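Local structure of methyl-CpG-binding domain protein 3 (Homo sapiens, 6CCG) at residues Glu18-Pro23 / Asp34-Ser39; Ala12-Trp17 / Arg53-Ser58. The protein binds DNA carrying methylated CpG dinucleotides through its methyl-CpG-binding domain and probably takes part in transcriptional regulation. One frame throughout, in Å; residues are numbered along the deposited sequence.

Interaction 1. Residues Glu18-Pro23 / Asp34-Ser39; sequences EREEVP and DVFYYS. With nucleotides of chain C.
Arg19 and Tyr37 lie side by side on one face of an antiparallel pair, and the aliphatic part of the arginine does the packing: its CG comes within 3.5 Å of CE1 on the buried tyrosine ring. With CG anti to the backbone N (chi1 177°) and an extended chain beyond, NE is brought near the phenol. Tyr37 OH bonds the carbonyl of Phe66, so an aromatic with a polar tip fits this place. The looser side of the contact is formed by partly exposed Glu18, Glu21 and the end of Arg19. There Arg19 NH1 gives a 2.7 Å salt bridge to the anti lone pair of Glu21 OE2, in the guanidinium plane, and NH2 also bonds the carbonyl oxygen of Arg67.

These are the central strands, 18-23 and 33-38, of the four-stranded antiparallel sheet of the methyl-CpG-binding domain. Glu18, Glu20 and Val22 form the hydrogen-bonded pairs with Tyr38, Phe36 and Asp34. Most of these bonds are short and nearly straight, but Asp34 N to Val22 O stretches to 3.2 Å at the DNA end.

On the opposite face buried Glu20, Phe36 and Tyr38 are packed closely. Glu20 OE1 accepts from Tyr38 OH at 2.7 Å, the donor standing 39° out of the carboxylate plane, while Val22 CG2 meets the edge of Phe36 at CE2, 3.7 Å away. Beyond them a water donates to both Val22 O and Asp34 OD2. That carboxylate oxygen, also paired with Arg24, lies 3.5 Å from the methyl carbon C5A of 5-methyl-2'-deoxycytidine 6 of chain C.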
loop_
_atom_site.group_PDB
_atom_site.type_symbol
_atom_site.label_atom_id
_atom_site.label_comp_id
_atom_site.label_asym_id
_atom_site.label_seq_id
_atom_site.Cartn_x
_atom_site.Cartn_y
_atom_site.Cartn_z
ATOM N N GLU A 18 -3.305 6.225 -2.772
ATOM C CA GLU A 18 -3.196 6.352 -1.298
ATOM C C GLU A 18 -2.734 5.069 -0.657
ATOM O O GLU A 18 -2.950 3.975 -1.221
ATOM C CB GLU A 18 -4.529 6.802 -0.732
ATOM C CG GLU A 18 -4.831 8.251 -1.052
ATOM C CD GLU A 18 -6.216 8.692 -0.657
ATOM O OE1 GLU A 18 -6.992 7.897 -0.075
ATOM O OE2 GLU A 18 -6.522 9.853 -0.934
ATOM N N ARG A 19 -2.076 5.203 0.517
ATOM C CA ARG A 19 -1.592 4.069 1.319
ATOM C C ARG A 19 -2.344 4.055 2.681
ATOM O O ARG A 19 -2.601 5.093 3.242
ATOM C CB ARG A 19 -0.076 4.206 1.588
ATOM C CG ARG A 19 0.532 3.113 2.472
ATOM C CD ARG A 19 2.078 3.202 2.545
ATOM N NE ARG A 19 2.615 2.164 3.438
ATOM C CZ ARG A 19 2.683 2.261 4.763
ATOM N NH1 ARG A 19 2.266 3.369 5.408
ATOM N NH2 ARG A 19 3.189 1.248 5.466
ATOM N N GLU A 20 -2.696 2.862 3.155
ATOM C CA GLU A 20 -3.445 2.699 4.398
ATOM C C GLU A 20 -2.796 1.616 5.237
ATOM O O GLU A 20 -2.400 0.572 4.709
ATOM C CB GLU A 20 -4.909 2.324 4.122
ATOM C CG GLU A 20 -5.755 2.016 5.355
ATOM C CD GLU A 20 -7.148 1.576 4.980
ATOM O OE1 GLU A 20 -7.296 0.475 4.393
ATOM O OE2 GLU A 20 -8.095 2.330 5.267
ATOM N N GLU A 21 -2.676 1.896 6.547
ATOM C CA GLU A 21 -2.236 0.926 7.549
ATOM C C GLU A 21 -3.418 0.679 8.451
ATOM O O GLU A 21 -4.028 1.638 8.914
ATOM C CB GLU A 21 -1.130 1.499 8.416
ATOM C CG GLU A 21 0.157 1.798 7.707
ATOM C CD GLU A 21 1.180 2.437 8.622
ATOM O OE1 GLU A 21 1.052 2.331 9.851
ATOM O OE2 GLU A 21 2.123 3.045 8.107
ATOM N N VAL A 22 -3.749 -0.593 8.692
ATOM C CA VAL A 22 -4.878 -0.973 9.531
ATOM C C VAL A 22 -4.351 -1.980 10.568
ATOM O O VAL A 22 -4.184 -3.141 10.248
ATOM C CB VAL A 22 -6.009 -1.645 8.725
ATOM C CG1 VAL A 22 -7.188 -2.004 9.645
ATOM C CG2 VAL A 22 -6.471 -0.752 7.569
ATOM N N PRO A 23 -4.075 -1.521 11.813
ATOM C CA PRO A 23 -3.657 -2.498 12.802
ATOM C C PRO A 23 -4.802 -3.461 13.130
ATOM O O PRO A 23 -5.961 -3.041 13.276
ATOM C CB PRO A 23 -3.297 -1.650 14.042
ATOM C CG PRO A 23 -4.008 -0.356 13.865
ATOM C CD PRO A 23 -4.375 -0.203 12.404
ATOM N N ASP A 34 -1.722 -4.492 8.747
ATOM C CA ASP A 34 -1.959 -4.737 7.310
ATOM C C ASP A 34 -1.818 -3.411 6.581
ATOM O O ASP A 34 -2.271 -2.355 7.079
ATOM C CB ASP A 34 -3.360 -5.306 7.069
ATOM C CG ASP A 34 -3.538 -6.647 7.710
ATOM O OD1 ASP A 34 -2.960 -7.646 7.209
ATOM O OD2 ASP A 34 -4.234 -6.695 8.756
ATOM N N VAL A 35 -1.223 -3.483 5.392
ATOM C CA VAL A 35 -1.010 -2.332 4.527
ATOM C C VAL A 35 -1.809 -2.552 3.232
ATOM O O VAL A 35 -1.734 -3.630 2.645
ATOM C CB VAL A 35 0.494 -2.181 4.229
ATOM C CG1 VAL A 35 0.758 -1.066 3.190
ATOM C CG2 VAL A 35 1.225 -1.888 5.518
ATOM N N PHE A 36 -2.589 -1.536 2.851
ATOM C CA PHE A 36 -3.373 -1.511 1.637
ATOM C C PHE A 36 -2.988 -0.273 0.808
ATOM O O PHE A 36 -2.473 0.709 1.361
ATOM C CB PHE A 36 -4.848 -1.475 1.980
ATOM C CG PHE A 36 -5.283 -2.610 2.876
ATOM C CD1 PHE A 36 -5.344 -3.912 2.386
ATOM C CD2 PHE A 36 -5.514 -2.390 4.242
ATOM C CE1 PHE A 36 -5.709 -5.009 3.246
ATOM C CE2 PHE A 36 -5.908 -3.444 5.074
ATOM C CZ PHE A 36 -5.998 -4.754 4.583
ATOM N N TYR A 37 -3.221 -0.349 -0.499
ATOM C CA TYR A 37 -3.133 0.815 -1.409
ATOM C C TYR A 37 -4.457 1.016 -2.159
ATOM O O TYR A 37 -5.175 0.041 -2.453
ATOM C CB TYR A 37 -1.984 0.663 -2.396
ATOM C CG TYR A 37 -0.667 0.663 -1.700
ATOM C CD1 TYR A 37 0.007 1.848 -1.438
ATOM C CD2 TYR A 37 -0.139 -0.527 -1.199
ATOM C CE1 TYR A 37 1.206 1.846 -0.726
ATOM C CE2 TYR A 37 1.051 -0.549 -0.489
ATOM C CZ TYR A 37 1.725 0.628 -0.266
ATOM O OH TYR A 37 2.879 0.582 0.404
ATOM N N TYR A 38 -4.796 2.264 -2.419
ATOM C CA TYR A 38 -6.027 2.589 -3.124
ATOM C C TYR A 38 -5.673 3.335 -4.371
ATOM O O TYR A 38 -4.875 4.289 -4.324
ATOM C CB TYR A 38 -6.971 3.387 -2.243
ATOM C CG TYR A 38 -7.481 2.586 -1.059
ATOM C CD1 TYR A 38 -6.741 2.499 0.110
ATOM C CD2 TYR A 38 -8.715 1.914 -1.118
ATOM C CE1 TYR A 38 -7.201 1.755 1.205
ATOM C CE2 TYR A 38 -9.194 1.171 -0.043
ATOM C CZ TYR A 38 -8.445 1.091 1.123
ATOM O OH TYR A 38 -8.925 0.352 2.198
ATOM N N SER A 39 -6.226 2.902 -5.508
ATOM C CA SER A 39 -6.075 3.668 -6.748
ATOM C C SER A 39 -6.875 4.997 -6.668
ATOM O O SER A 39 -7.710 5.152 -5.782
ATOM C CB SER A 39 -6.550 2.827 -7.951
ATOM O OG SER A 39 -7.935 2.596 -7.898
ATOM N N1 5CM C 6 -7.670 -12.315 9.220
ATOM C C2 5CM C 6 -7.605 -13.218 8.106
ATOM N N3 5CM C 6 -7.209 -12.781 6.874
ATOM C C4 5CM C 6 -6.868 -11.481 6.666
ATOM C C5 5CM C 6 -6.927 -10.527 7.799
ATOM C C5A 5CM C 6 -6.576 -9.056 7.684
ATOM C C6 5CM C 6 -7.327 -10.999 9.045
ATOM O O2 5CM C 6 -7.883 -14.428 8.182
ATOM N N4 5CM C 6 -6.493 -11.118 5.421
ATOM C "C1'" 5CM C 6 -8.095 -12.797 10.539
ATOM C "C2'" 5CM C 6 -6.897 -13.236 11.348
ATOM C "C3'" 5CM C 6 -7.157 -12.834 12.758
ATOM C "C4'" 5CM C 6 -8.574 -12.314 12.674
ATOM O "O4'" 5CM C 6 -8.728 -11.812 11.344
ATOM O "O3'" 5CM C 6 -7.217 -13.946 13.630
ATOM C "C5'" 5CM C 6 -8.879 -11.284 13.702
ATOM O "O5'" 5CM C 6 -8.450 -10.027 13.228
ATOM P P 5CM C 6 -9.488 -8.916 13.617
ATOM O OP1 5CM C 6 -10.191 -9.448 14.807
ATOM O OP2 5CM C 6 -8.827 -7.541 13.639
HETATM O O HOH W 1 -5.992 -5.041 9.341
#

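Interaction 2. Residues Ala12-Trp17 / Arg53-Ser58; sequences ALPQGW and RYLGGS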
loop_
_atom_site.group_PDB
_atom_site.type_symbol
_atom_site.label_atom_id
_atom_site.label_comp_id
_atom_site.label_asym_id
_atom_site.label_seq_id
_atom_site.Cartn_x
_atom_site.Cartn_y
_atom_site.Cartn_z
ATOM N N ALA A 12 5.277 7.785 -3.223
ATOM C CA ALA A 12 6.047 6.867 -4.057
ATOM C C ALA A 12 5.272 6.357 -5.305
ATOM O O ALA A 12 5.873 5.757 -6.171
ATOM C CB ALA A 12 6.535 5.694 -3.229
ATOM N N LEU A 13 3.951 6.575 -5.348
ATOM C CA LEU A 13 3.074 6.117 -6.444
ATOM C C LEU A 13 2.486 7.347 -7.196
ATOM O O LEU A 13 2.653 8.473 -6.751
ATOM C CB LEU A 13 1.950 5.231 -5.869
ATOM C CG LEU A 13 2.403 3.962 -5.123
ATOM C CD1 LEU A 13 1.219 3.295 -4.469
ATOM C CD2 LEU A 13 3.092 2.992 -6.061
ATOM N N PRO A 14 1.797 7.127 -8.336
ATOM C CA PRO A 14 1.327 8.286 -9.112
ATOM C C PRO A 14 0.296 9.118 -8.351
ATOM O O PRO A 14 -0.207 8.686 -7.287
ATOM C CB PRO A 14 0.697 7.642 -10.360
ATOM C CG PRO A 14 1.417 6.365 -10.513
ATOM C CD PRO A 14 1.556 5.879 -9.070
ATOM N N GLN A 15 0.003 10.283 -8.889
ATOM C CA GLN A 15 -0.987 11.221 -8.319
ATOM C C GLN A 15 -2.294 10.525 -8.010
ATOM O O GLN A 15 -2.817 9.752 -8.826
ATOM C CB GLN A 15 -1.251 12.403 -9.285
ATOM N N GLY A 16 -2.788 10.753 -6.797
ATOM C CA GLY A 16 -4.058 10.206 -6.343
ATOM C C GLY A 16 -4.038 8.822 -5.695
ATOM O O GLY A 16 -5.055 8.402 -5.180
ATOM N N TRP A 17 -2.896 8.102 -5.727
ATOM C CA TRP A 17 -2.821 6.787 -5.075
ATOM C C TRP A 17 -2.609 7.003 -3.573
ATOM O O TRP A 17 -1.818 7.868 -3.164
ATOM C CB TRP A 17 -1.696 5.917 -5.635
ATOM C CG TRP A 17 -2.025 5.258 -6.944
ATOM C CD1 TRP A 17 -1.988 5.848 -8.200
ATOM C CD2 TRP A 17 -2.400 3.900 -7.154
ATOM N NE1 TRP A 17 -2.321 4.927 -9.163
ATOM C CE2 TRP A 17 -2.586 3.728 -8.563
ATOM C CE3 TRP A 17 -2.614 2.801 -6.304
ATOM C CZ2 TRP A 17 -2.969 2.504 -9.128
ATOM C CZ3 TRP A 17 -2.990 1.602 -6.855
ATOM C CH2 TRP A 17 -3.164 1.463 -8.286
ATOM N N ARG A 53 0.262 -5.518 -11.415
ATOM C CA ARG A 53 -0.625 -5.676 -12.617
ATOM C C ARG A 53 -1.279 -4.342 -13.103
ATOM O O ARG A 53 -1.620 -4.219 -14.268
ATOM C CB ARG A 53 -1.698 -6.751 -12.330
ATOM C CG ARG A 53 -1.114 -8.170 -12.239
ATOM C CD ARG A 53 -2.184 -9.230 -12.355
ATOM N NE ARG A 53 -2.964 -9.356 -11.140
ATOM C CZ ARG A 53 -2.581 -10.043 -10.052
ATOM N NH1 ARG A 53 -3.394 -10.104 -8.989
ATOM N NH2 ARG A 53 -1.386 -10.672 -10.007
ATOM N N TYR A 54 -1.430 -3.359 -12.209
ATOM C CA TYR A 54 -1.970 -2.011 -12.572
ATOM C C TYR A 54 -0.872 -0.986 -12.896
ATOM O O TYR A 54 -0.961 -0.272 -13.909
ATOM C CB TYR A 54 -2.932 -1.489 -11.470
ATOM C CG TYR A 54 -4.203 -2.273 -11.480
ATOM C CD1 TYR A 54 -4.218 -3.598 -11.041
ATOM C CD2 TYR A 54 -5.401 -1.731 -12.005
ATOM C CE1 TYR A 54 -5.389 -4.374 -11.097
ATOM C CE2 TYR A 54 -6.569 -2.488 -12.065
ATOM C CZ TYR A 54 -6.555 -3.821 -11.593
ATOM O OH TYR A 54 -7.691 -4.621 -11.623
ATOM N N LEU A 55 0.170 -0.950 -12.074
ATOM C CA LEU A 55 1.216 0.077 -12.195
ATOM C C LEU A 55 2.529 -0.374 -12.808
ATOM O O LEU A 55 3.332 0.480 -13.217
ATOM C CB LEU A 55 1.496 0.650 -10.795
ATOM C CG LEU A 55 0.432 1.562 -10.230
ATOM C CD1 LEU A 55 0.849 1.995 -8.836
ATOM C CD2 LEU A 55 0.220 2.787 -11.148
ATOM N N GLY A 56 2.755 -1.696 -12.890
ATOM C CA GLY A 56 4.009 -2.269 -13.404
ATOM C C GLY A 56 4.458 -1.702 -14.739
ATOM O O GLY A 56 5.650 -1.509 -14.955
ATOM N N GLY A 57 3.499 -1.430 -15.635
ATOM C CA GLY A 57 3.789 -0.767 -16.921
ATOM C C GLY A 57 4.085 0.707 -16.712
ATOM O O GLY A 57 5.200 1.161 -16.977
ATOM N N SER A 58 3.076 1.436 -16.205
ATOM C CA SER A 58 3.169 2.878 -15.847
ATOM C C SER A 58 4.493 3.312 -15.203
ATOM O O SER A 58 4.956 4.427 -15.447
ATOM C CB SER A 58 2.043 3.258 -14.857
ATOM O OG SER A 58 0.760 3.009 -15.390
#
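Leu55 reaches tip to tip toward Trp17 and sets its CD1 methyl over one face of the indole, 3.9 Å from the centroid of the six-membered ring and only 12° off the ring normal. This is a CH-pi contact. The branched end of leucine suits the place because its parts can serve different partners. Leu55 CG approaches Trp17 CZ2 at 3.7 Å. Leu55 CD1 also touches Leu13 CD2, again at 3.7 Å, and the other methyl, Leu55 CD2, meets Pro14 CG at 3.8 Å. The Leu13 and Leu55 side chains cross at about a right angle, whereas Pro14 faces Leu55 tip to tip. No hydrogen bond joins the two segments, and the contact is held by apolar surfaces alone. At the edge of the indole, near its plane, the CB of Tyr54 comes to 4.3 Å from Trp17 CH2, a looser touch, and the tyrosine side chain then leads away.

The next layer lies around these groups. Residues Pro14 to Trp17 make a type II beta turn, closed by a bond of 3.2 Å from Trp17 N to Pro14 O, which brings the proline ring and the indole to the same leucine. Gly16 has a positive phi (88°) in this turn, where a CB would press against the carbonyl oxygen of Gln15. Farther out, Phe45 meets the indole with ring planes at about 40° and Tyr54 edge-to-face, while Phe64 packs on Leu13 and Met59 on Pro14.

The result is a small hydrophobic core in the alpha/beta fold of the methyl-CpG-binding domain, where the loop between strands 6-9 and 18-23 packs against Tyr54 and Leu55 of helix 48-55.

In the fold
The two contacts adjoin, their centres about 14 Å apart. Trp17 leads directly into strand 18-23, and its indole also lies against the far end of the partner strand, with CE3 3.4 Å from Tyr38 O and 3.6 Å from Ser39 CA. Leu13 makes a second junction, its CD1 lying 3.6 Å from CD1 of Tyr37. The core of interaction 2 thereby continues onto the Tyr37 face of the hairpin in interaction 1. Interaction 1 reaches the methylated base through Asp34, at the end of the strand pair remote from Trp17, whereas the nearest atom of interaction 2 is about 5 Å from the bound nucleic acid.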